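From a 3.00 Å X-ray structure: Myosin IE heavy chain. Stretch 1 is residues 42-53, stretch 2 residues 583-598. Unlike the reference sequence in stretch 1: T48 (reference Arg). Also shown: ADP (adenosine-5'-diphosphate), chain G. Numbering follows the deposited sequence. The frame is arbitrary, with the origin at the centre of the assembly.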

# COMPACT_ATOMS: atom_id res chain seq x y z
N GLY A 42 22.48 8.21 0.57
CA GLY A 42 22.43 9.37 -0.28
C GLY A 42 21.01 9.67 -0.72
O GLY A 42 20.55 9.14 -1.73
N ASP A 43 20.32 10.50 0.04
CA ASP A 43 18.94 10.88 -0.28
C ASP A 43 17.91 9.77 -0.06
O ASP A 43 16.74 10.06 0.18
CB ASP A 43 18.84 11.41 -1.73
CG ASP A 43 19.23 12.90 -1.85
OD1 ASP A 43 18.59 13.75 -1.18
OD2 ASP A 43 20.16 13.23 -2.61
N VAL A 44 18.33 8.51 -0.16
CA VAL A 44 17.40 7.41 0.09
C VAL A 44 17.37 7.20 1.59
O VAL A 44 18.41 7.24 2.24
CB VAL A 44 17.85 6.10 -0.57
CG1 VAL A 44 17.02 4.96 -0.03
CG2 VAL A 44 17.70 6.20 -2.08
N VAL A 45 16.20 6.98 2.15
CA VAL A 45 16.11 6.77 3.58
C VAL A 45 15.86 5.31 3.90
O VAL A 45 14.92 4.70 3.38
CB VAL A 45 14.97 7.58 4.20
CG1 VAL A 45 15.05 7.48 5.72
CG2 VAL A 45 15.04 9.01 3.74
N ILE A 46 16.70 4.75 4.76
CA ILE A 46 16.54 3.36 5.15
C ILE A 46 16.06 3.38 6.59
O ILE A 46 16.71 3.99 7.44
CB ILE A 46 17.88 2.60 5.06
CG1 ILE A 46 18.42 2.64 3.63
CG2 ILE A 46 17.70 1.16 5.52
CD1 ILE A 46 17.44 2.19 2.54
N SER A 47 14.94 2.73 6.88
CA SER A 47 14.41 2.70 8.24
C SER A 47 14.15 1.28 8.76
O SER A 47 13.72 0.41 8.02
CB SER A 47 13.11 3.49 8.34
OG SER A 47 12.01 2.67 7.97
N THR A 48 14.39 1.08 10.05
CA THR A 48 14.21 -0.21 10.68
C THR A 48 13.19 -0.14 11.81
O THR A 48 13.42 0.52 12.82
CB THR A 48 15.53 -0.73 11.25
OG1 THR A 48 16.09 0.24 12.15
CG2 THR A 48 16.53 -0.99 10.12
N ASN A 49 12.07 -0.84 11.62
CA ASN A 49 10.99 -0.87 12.60
C ASN A 49 11.48 -1.04 14.05
O ASN A 49 12.02 -2.09 14.43
CB ASN A 49 10.04 -2.01 12.26
CG ASN A 49 8.71 -1.85 12.94
OD1 ASN A 49 8.65 -1.48 14.11
ND2 ASN A 49 7.64 -2.14 12.22
N PRO A 50 11.29 -0.01 14.89
CA PRO A 50 11.69 0.01 16.29
C PRO A 50 10.84 -0.89 17.16
O PRO A 50 11.32 -1.48 18.12
CB PRO A 50 11.51 1.47 16.69
CG PRO A 50 11.56 2.19 15.42
CD PRO A 50 10.79 1.31 14.50
N PHE A 51 9.57 -0.98 16.81
CA PHE A 51 8.63 -1.76 17.58
C PHE A 51 8.45 -1.18 18.98
O PHE A 51 8.33 -1.89 19.97
CB PHE A 51 9.07 -3.22 17.64
CG PHE A 51 8.79 -3.98 16.37
CD1 PHE A 51 7.51 -3.97 15.82
CD2 PHE A 51 9.79 -4.68 15.73
CE1 PHE A 51 7.23 -4.66 14.64
CE2 PHE A 51 9.53 -5.37 14.54
CZ PHE A 51 8.24 -5.36 14.00
N LYS A 52 8.42 0.15 19.05
CA LYS A 52 8.24 0.89 20.29
C LYS A 52 8.36 2.39 19.97
O LYS A 52 8.95 2.78 18.96
CB LYS A 52 9.28 0.49 21.33
CG LYS A 52 10.68 0.92 21.00
CD LYS A 52 11.55 0.84 22.24
CE LYS A 52 12.90 1.51 22.02
NZ LYS A 52 13.69 1.56 23.28
N ASN A 53 7.81 3.23 20.84
CA ASN A 53 7.86 4.67 20.59
C ASN A 53 9.21 5.28 20.84
O ASN A 53 9.81 5.08 21.88
CB ASN A 53 6.84 5.40 21.46
CG ASN A 53 5.42 4.98 21.18
OD1 ASN A 53 4.98 4.98 20.02
ND2 ASN A 53 4.69 4.63 22.23
N HIS A 583 11.55 10.34 -4.34
CA HIS A 583 12.12 10.45 -3.00
C HIS A 583 11.86 9.05 -2.48
O HIS A 583 10.72 8.60 -2.49
CB HIS A 583 11.36 11.47 -2.17
CG HIS A 583 11.55 12.88 -2.64
ND1 HIS A 583 12.69 13.61 -2.36
CD2 HIS A 583 10.77 13.67 -3.42
CE1 HIS A 583 12.60 14.79 -2.95
NE2 HIS A 583 11.45 14.85 -3.60
N TYR A 584 12.91 8.36 -2.06
CA TYR A 584 12.73 6.99 -1.63
C TYR A 584 12.97 6.71 -0.17
O TYR A 584 13.89 7.23 0.45
CB TYR A 584 13.61 6.06 -2.46
CG TYR A 584 13.92 6.57 -3.85
CD1 TYR A 584 14.94 7.51 -4.06
CD2 TYR A 584 13.20 6.12 -4.95
CE1 TYR A 584 15.23 7.98 -5.33
CE2 TYR A 584 13.48 6.59 -6.24
CZ TYR A 584 14.50 7.52 -6.42
OH TYR A 584 14.79 7.98 -7.69
N VAL A 585 12.10 5.87 0.38
CA VAL A 585 12.18 5.43 1.76
C VAL A 585 12.09 3.93 1.62
O VAL A 585 11.26 3.45 0.89
CB VAL A 585 10.98 5.91 2.62
CG1 VAL A 585 11.03 5.27 3.99
CG2 VAL A 585 11.02 7.41 2.77
N ARG A 586 12.97 3.19 2.29
CA ARG A 586 12.91 1.74 2.21
C ARG A 586 12.92 1.17 3.62
O ARG A 586 13.93 1.24 4.32
CB ARG A 586 14.09 1.21 1.40
CG ARG A 586 14.36 2.03 0.16
CD ARG A 586 14.88 1.18 -0.96
NE ARG A 586 13.83 0.30 -1.45
CZ ARG A 586 13.95 -0.48 -2.51
NH1 ARG A 586 12.93 -1.26 -2.88
NH2 ARG A 586 15.08 -0.48 -3.21
N CYS A 587 11.78 0.62 4.03
CA CYS A 587 11.63 0.04 5.36
C CYS A 587 12.10 -1.40 5.42
O CYS A 587 11.83 -2.20 4.51
CB CYS A 587 10.18 0.09 5.79
SG CYS A 587 9.47 1.73 5.82
N ILE A 588 12.79 -1.73 6.51
CA ILE A 588 13.32 -3.07 6.74
C ILE A 588 12.65 -3.60 8.00
O ILE A 588 12.69 -2.95 9.03
CB ILE A 588 14.84 -3.05 7.02
CG1 ILE A 588 15.55 -2.08 6.06
CG2 ILE A 588 15.39 -4.46 6.92
CD1 ILE A 588 15.53 -2.47 4.60
N LYS A 589 12.04 -4.77 7.92
CA LYS A 589 11.40 -5.35 9.09
C LYS A 589 12.54 -5.89 9.97
O LYS A 589 13.33 -6.73 9.54
CB LYS A 589 10.44 -6.46 8.68
CG LYS A 589 9.49 -6.91 9.77
CD LYS A 589 8.58 -8.07 9.32
CE LYS A 589 7.64 -8.53 10.44
NZ LYS A 589 6.79 -9.70 10.08
N SER A 590 12.63 -5.38 11.20
CA SER A 590 13.68 -5.77 12.14
C SER A 590 13.64 -7.24 12.55
O SER A 590 14.68 -7.88 12.68
CB SER A 590 13.58 -4.91 13.39
OG SER A 590 13.38 -3.55 13.03
N ASN A 591 12.44 -7.75 12.76
CA ASN A 591 12.22 -9.14 13.15
C ASN A 591 10.74 -9.51 13.00
O ASN A 591 9.87 -8.65 12.85
CB ASN A 591 12.70 -9.36 14.59
CG ASN A 591 11.93 -8.51 15.59
OD1 ASN A 591 10.77 -8.79 15.92
ND2 ASN A 591 12.57 -7.45 16.08
N ASP A 592 10.46 -10.80 13.08
CA ASP A 592 9.09 -11.26 12.92
C ASP A 592 8.36 -11.49 14.23
O ASP A 592 7.37 -12.21 14.27
CB ASP A 592 9.10 -12.53 12.08
CG ASP A 592 9.66 -12.30 10.66
OD1 ASP A 592 10.01 -13.29 9.98
OD2 ASP A 592 9.75 -11.14 10.22
N ASN A 593 8.82 -10.86 15.31
CA ASN A 593 8.17 -11.03 16.61
C ASN A 593 7.78 -9.71 17.25
O ASN A 593 7.32 -9.68 18.39
CB ASN A 593 9.08 -11.78 17.56
CG ASN A 593 9.58 -13.06 16.96
OD1 ASN A 593 8.79 -13.91 16.54
ND2 ASN A 593 10.89 -13.20 16.90
N LYS A 594 7.96 -8.62 16.51
CA LYS A 594 7.62 -7.30 17.00
C LYS A 594 8.45 -6.95 18.23
O LYS A 594 8.08 -6.08 19.01
CB LYS A 594 6.13 -7.25 17.34
CG LYS A 594 5.25 -7.74 16.21
CD LYS A 594 3.82 -7.96 16.67
CE LYS A 594 2.94 -8.49 15.55
NZ LYS A 594 3.53 -9.69 14.88
N GLN A 595 9.57 -7.63 18.40
CA GLN A 595 10.46 -7.39 19.53
C GLN A 595 11.19 -6.07 19.36
O GLN A 595 11.87 -5.84 18.36
CB GLN A 595 11.52 -8.48 19.65
CG GLN A 595 11.05 -9.80 20.24
CD GLN A 595 12.09 -10.89 20.06
OE1 GLN A 595 12.21 -11.48 18.98
NE2 GLN A 595 12.88 -11.14 21.11
N ALA A 596 11.07 -5.21 20.35
CA ALA A 596 11.74 -3.92 20.29
C ALA A 596 13.23 -4.16 20.40
O ALA A 596 13.68 -5.03 21.13
CB ALA A 596 11.27 -3.05 21.43
N GLY A 597 14.01 -3.38 19.65
CA GLY A 597 15.45 -3.54 19.71
C GLY A 597 16.03 -4.92 19.47
O GLY A 597 16.87 -5.38 20.23
N VAL A 598 15.59 -5.59 18.41
CA VAL A 598 16.11 -6.92 18.08
C VAL A 598 16.28 -7.09 16.57
O VAL A 598 15.41 -6.70 15.79
CB VAL A 598 15.16 -8.04 18.54
CG1 VAL A 598 15.70 -9.39 18.08
CG2 VAL A 598 15.01 -8.01 20.05
PB ADP G . 3.29 -1.71 7.27
O1B ADP G . 2.62 -0.49 6.76
O2B ADP G . 2.52 -2.96 7.26
O3B ADP G . 4.58 -1.79 6.43
PA ADP G . 3.21 -0.52 9.83
O1A ADP G . 3.60 0.86 9.51
O2A ADP G . 1.75 -0.83 9.95
O3A ADP G . 3.75 -1.55 8.75
O5' ADP G . 3.98 -0.88 11.15
C5' ADP G . 3.55 -2.07 11.81
C4' ADP G . 3.60 -1.78 13.25
O4' ADP G . 4.95 -1.50 13.46
C3' ADP G . 2.96 -0.51 13.66
O3' ADP G . 1.54 -0.42 13.59
C2' ADP G . 3.67 -0.26 14.96
O2' ADP G . 3.19 -0.99 16.05
C1' ADP G . 5.07 -0.56 14.51
N9 ADP G . 5.82 0.60 13.99
C8 ADP G . 6.29 0.83 12.73
N7 ADP G . 7.03 1.88 12.64
C5 ADP G . 7.06 2.38 13.92
C6 ADP G . 7.69 3.49 14.46
N6 ADP G . 8.35 4.32 13.70
N1 ADP G . 7.54 3.74 15.84
C2 ADP G . 6.74 2.87 16.61
N3 ADP G . 6.09 1.79 16.16
C4 ADP G . 6.31 1.60 14.78
O HOH W 1 14.97 10.94 -1.82

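Two segments more than five hundred residues apart in sequence can be joined by a simple device: a short parallel β ladder supplies the register, and the loops that follow it add further contacts. Myosin IE offers a compact example, in which 843 Å² of surface, both sides summed, is buried between residues 42-53 and 583-598.

The contact opens at D43, whose carbonyl accepts a hydrogen bond from a water (2.8 Å from D43 O); the same water accepts a weak one from Y584 N, 3.3 Å away, and so bridges the two stretches just before the ladder begins. V44 lays CG2 against the Y584 ring, 3.6 Å from CD1, a contact that suits a compact branched side chain beside a broad aromatic one.

From V45 onward the backbone pattern is that of parallel strands, in which alternate residues of stretch 1 bond to the residues flanking their partner. V45 N donates to Y584 O (2.9 Å) and V45 O receives R586 N (2.7 Å), straddling V585; S47 N donates to R586 O (3.1 Å) and S47 O receives I588 N (2.8 Å), straddling C587. The intervening I46 and T48 approach through CA, each 3.5 Å from a carbonyl oxygen, R586 O for I46 and I588 O for T48.

Side chains alternate accordingly. V45 and S47 share a sheet face with V585 and C587: V45 CB lies 4.2 Å from V585 CG2, and S47 OG sits 3.5 Å from C587 SG, a face of compact side chains, aliphatic at one pair and serine beside cysteine at the next. I46 and T48 occupy the other face with R586 and I588. There I46 uses both branches, CD1 reaching R586 CB at 3.7 Å and CG2 meeting I588 CG1 at 3.9 Å. T48, which differs from the reference arginine, rests its CG2 4.1 Å from I588 CB.

At N49 the ladder gives out. Its N makes a weak hydrogen bond to I588 O at 3.4 Å, while S590 OG donates to N49 O across a very short 2.4 Å, a value to read cautiously at 3.00 Å resolution. The amide side chain serves two further partners: OD1 accepts a weak bond from F51 N (2.9 Å), and ND2 donates to O4' of ADP (3.0 Å), linking this junction to the nucleotide. P50 directs its CB away from stretch 2 but contributes its carbonyl, with P50 O 3.3 Å from A596 CA.

F51 is the anchor of the loop region, with 122 Å² covered by stretch 2. K594 CA stands 3.3 Å from the centroid of the F51 ring, almost on its normal, a CH-pi contact that a flat aromatic face is well shaped to receive. The receiving loop is braced by N591, whose OD1 accepts from N593 N (2.9 Å) and Q595 N (3.0 Å), while ND2 donates to Q595 O (2.9 Å) and V598 O (3.0 Å). Finally, exposed K52 lays its aliphatic CD 4.0 Å from A596 CB, closing the contact at its margin.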